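Long-range contact in heme-binding protein A (Haemophilus parasuis 29755, PDB 3TPA), which probably binds glutathione in the periplasm as a family 5 extracellular solute-binding protein: residues Asp303-Gly308 / Arg369-Ile374. The protein carries 1 engineered substitution. Sequence-based numbering, arbitrary orientation. Where two conformers were deposited one is given.
Sequences DAVYQG and RRTAEI
Ala304 and Arg370 meet by methyl on guanidinium: Ala304 CB stands over one guanidinium face, off its centre, 3.9 Å from Arg370 CZ. Arg370 CG leaves anti to the backbone N (chi1 180°), and the bend at chi2 (74°) turns CD. A water joins the same two residues, giving a hydrogen to Ala304 O at 2.8 Å and accepting one from Arg370 NH1; no direct hydrogen bond crosses between the segments. Ala304 CB also touches Ile374 CD1 at 3.8 Å, one turn further along helix 368-381.

Val305, deeper in the contact, sends CG2 to Thr371 OG1 at 3.5 Å, the two side chains crossing at about a right angle; Arg370 CG is a looser neighbour of that methyl. The CG2 approach is van der Waals only; the polar partners of Thr371 OG1 are Asn367 O and Asn365 ND2.

Helix 368-381 is the connecting helix of a beta-alpha-beta crossover between the parallel neighbouring strands 351-356 and 384-389 of the six-stranded mixed sheet, and the last turn of helix 298-306 packs against its N-terminal part. Ile301, a turn earlier on helix 298-306, is touched by the side chains of Thr371 and Ile374, while Phe481 of strand 478-491 touches Thr371 as well.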
ATOM      1  N   ASP A 303      14.483 -14.120  10.900  1.00 20.02           N
ATOM      2  CA  ASP A 303      14.847 -15.496  10.533  1.00 19.58           C
ATOM      3  C   ASP A 303      13.783 -16.510  10.920  1.00 24.88           C
ATOM      4  O   ASP A 303      13.364 -17.314  10.089  1.00 24.46           O
ATOM      5  CB  ASP A 303      16.197 -15.876  11.137  1.00 20.04           C
ATOM      6  CG  ASP A 303      17.365 -15.324  10.335  1.00 28.53           C
ATOM      7  OD1 ASP A 303      17.129 -14.844   9.207  1.00 31.05           O
ATOM      8  OD2 ASP A 303      18.514 -15.381  10.813  1.00 24.05           O
ATOM      9  N   ALA A 304      13.350 -16.475  12.181  1.00 19.12           N
ATOM     10  CA  ALA A 304      12.321 -17.400  12.662  1.00 21.29           C
ATOM     11  C   ALA A 304      10.926 -17.148  12.093  1.00 25.55           C
ATOM     12  O   ALA A 304      10.206 -18.085  11.748  1.00 27.01           O
ATOM     13  CB  ALA A 304      12.257 -17.365  14.174  1.00 22.11           C
ATOM     14  N   VAL A 305      10.536 -15.882  12.015  1.00 20.16           N
ATOM     15  CA  VAL A 305       9.164 -15.535  11.660  1.00 20.00           C
ATOM     16  C   VAL A 305       8.864 -15.515  10.152  1.00 21.83           C
ATOM     17  O   VAL A 305       7.839 -16.026   9.720  1.00 15.84           O
ATOM     18  CB  VAL A 305       8.776 -14.192  12.278  1.00 20.36           C
ATOM     19  CG1 VAL A 305       7.417 -13.717  11.747  1.00 25.71           C
ATOM     20  CG2 VAL A 305       8.776 -14.305  13.796  1.00 18.45           C
ATOM     21  N   TYR A 306       9.751 -14.920   9.354  1.00 20.94           N
ATOM     22  CA  TYR A 306       9.442 -14.693   7.936  1.00 19.37           C
ATOM     23  C   TYR A 306       9.940 -15.786   6.998  1.00 24.89           C
ATOM     24  O   TYR A 306       9.670 -15.752   5.801  1.00 25.72           O
ATOM     25  CB  TYR A 306       9.950 -13.323   7.470  1.00 18.61           C
ATOM     26  CG  TYR A 306       9.271 -12.162   8.172  1.00 18.80           C
ATOM     27  CD1 TYR A 306       8.268 -11.427   7.552  1.00 15.82           C
ATOM     28  CD2 TYR A 306       9.652 -11.796   9.455  1.00 17.41           C
ATOM     29  CE1 TYR A 306       7.650 -10.357   8.214  1.00 18.38           C
ATOM     30  CE2 TYR A 306       9.052 -10.757  10.113  1.00 10.95           C
ATOM     31  CZ  TYR A 306       8.057 -10.032   9.497  1.00 14.82           C
ATOM     32  OH  TYR A 306       7.474  -8.983  10.188  1.00 16.53           O
ATOM     33  N   GLN A 307      10.674 -16.739   7.552  1.00 26.93           N
ATOM     34  CA  GLN A 307      11.174 -17.873   6.784  0.53 26.85           C
ATOM     35  C   GLN A 307      11.732 -17.450   5.425  1.00 27.43           C
ATOM     36  O   GLN A 307      11.438 -18.084   4.392  1.00 26.64           O
ATOM     37  CB  GLN A 307      10.063 -18.903   6.604  0.53 28.89           C
ATOM     38  CG  GLN A 307       9.515 -19.422   7.924  0.53 34.30           C
ATOM     39  CD  GLN A 307       8.463 -20.491   7.735  0.53 34.29           C
ATOM     40  OE1 GLN A 307       8.781 -21.671   7.598  0.53 35.03           O
ATOM     41  NE2 GLN A 307       7.200 -20.083   7.725  0.53 31.18           N
ATOM     42  N   GLY A 308      12.524 -16.380   5.435  1.00 21.74           N
ATOM     43  CA  GLY A 308      13.172 -15.848   4.250  1.00 20.97           C
ATOM     44  C   GLY A 308      12.424 -14.699   3.591  1.00 24.06           C
ATOM     45  O   GLY A 308      13.007 -13.916   2.840  1.00 24.05           O
ATOM     46  N   ARG A 369       2.829 -14.152  17.223  1.00 17.01           N
ATOM     47  CA  ARG A 369       2.986 -14.970  18.422  0.52 19.83           C
ATOM     48  C   ARG A 369       4.445 -15.350  18.635  1.00 20.20           C
ATOM     49  O   ARG A 369       4.978 -15.224  19.733  1.00 21.38           O
ATOM     50  CB  ARG A 369       2.103 -16.223  18.343  0.52 23.73           C
ATOM     51  CG  ARG A 369       2.283 -17.225  19.486  0.52 29.16           C
ATOM     52  CD  ARG A 369       1.749 -16.718  20.817  0.52 30.10           C
ATOM     53  NE  ARG A 369       0.375 -16.233  20.728  0.52 32.29           N
ATOM     54  CZ  ARG A 369      -0.355 -15.885  21.784  0.52 26.58           C
ATOM     55  NH1 ARG A 369      -1.589 -15.437  21.628  0.52 11.95           N
ATOM     56  NH2 ARG A 369       0.156 -15.987  23.001  0.52 20.86           N
ATOM     57  N   ARG A 370       5.092 -15.814  17.574  1.00 21.48           N
ATOM     58  CA  ARG A 370       6.503 -16.193  17.684  1.00 23.46           C
ATOM     59  C   ARG A 370       7.405 -14.980  17.879  1.00 19.00           C
ATOM     60  O   ARG A 370       8.386 -15.049  18.609  1.00 22.95           O
ATOM     61  CB  ARG A 370       6.975 -17.011  16.480  1.00 21.53           C
ATOM     62  CG  ARG A 370       8.452 -17.410  16.581  1.00 27.84           C
ATOM     63  CD  ARG A 370       8.658 -18.518  17.616  1.00 33.13           C
ATOM     64  NE  ARG A 370      10.037 -18.997  17.666  1.00 35.47           N
ATOM     65  CZ  ARG A 370      10.602 -19.774  16.744  1.00 44.91           C
ATOM     66  NH1 ARG A 370       9.917 -20.164  15.675  1.00 55.30           N
ATOM     67  NH2 ARG A 370      11.860 -20.160  16.888  1.00 40.20           N
ATOM     68  N   THR A 371       7.082 -13.878  17.209  1.00 16.78           N
ATOM     69  CA  THR A 371       7.751 -12.607  17.451  1.00 17.03           C
ATOM     70  C   THR A 371       7.704 -12.317  18.955  1.00 19.35           C
ATOM     71  O   THR A 371       8.727 -12.109  19.598  1.00 22.04           O
ATOM     72  CB  THR A 371       7.042 -11.450  16.700  1.00 17.82           C
ATOM     73  OG1 THR A 371       6.985 -11.732  15.297  1.00 18.70           O
ATOM     74  CG2 THR A 371       7.780 -10.125  16.920  1.00 10.30           C
ATOM     75  N   ALA A 372       6.506 -12.332  19.521  1.00 20.35           N
ATOM     76  CA  ALA A 372       6.349 -12.027  20.941  1.00 21.32           C
ATOM     77  C   ALA A 372       7.173 -12.960  21.842  1.00 21.02           C
ATOM     78  O   ALA A 372       7.748 -12.527  22.843  1.00 21.70           O
ATOM     79  CB  ALA A 372       4.867 -12.065  21.334  1.00 12.09           C
ATOM     80  N   GLU A 373       7.209 -14.245  21.500  1.00 24.41           N
ATOM     81  CA  GLU A 373       7.902 -15.233  22.334  1.00 20.09           C
ATOM     82  C   GLU A 373       9.405 -14.990  22.365  1.00 23.08           C
ATOM     83  O   GLU A 373      10.045 -15.093  23.413  1.00 25.65           O
ATOM     84  CB  GLU A 373       7.614 -16.660  21.836  1.00 20.20           C
ATOM     85  CG  GLU A 373       6.250 -17.171  22.223  1.00 22.83           C
ATOM     86  CD  GLU A 373       5.878 -18.457  21.512  1.00 31.64           C
ATOM     87  OE1 GLU A 373       6.673 -18.935  20.673  1.00 27.66           O
ATOM     88  OE2 GLU A 373       4.777 -18.985  21.783  1.00 26.31           O
ATOM     89  N   ILE A 374       9.972 -14.681  21.206  1.00 21.81           N
ATOM     90  CA  ILE A 374      11.416 -14.449  21.105  1.00 21.80           C
ATOM     91  C   ILE A 374      11.800 -13.247  21.948  1.00 23.07           C
ATOM     92  O   ILE A 374      12.760 -13.270  22.736  1.00 23.30           O
ATOM     93  CB  ILE A 374      11.835 -14.203  19.638  1.00 27.39           C
ATOM     94  CG1 ILE A 374      11.761 -15.510  18.847  1.00 25.51           C
ATOM     95  CG2 ILE A 374      13.249 -13.607  19.554  1.00 32.11           C
ATOM     96  CD1 ILE A 374      11.774 -15.305  17.373  1.00 23.29           C
TER
HETATM   97  O   HOH W   1      10.509 -20.653  12.819  1.00 62.66           O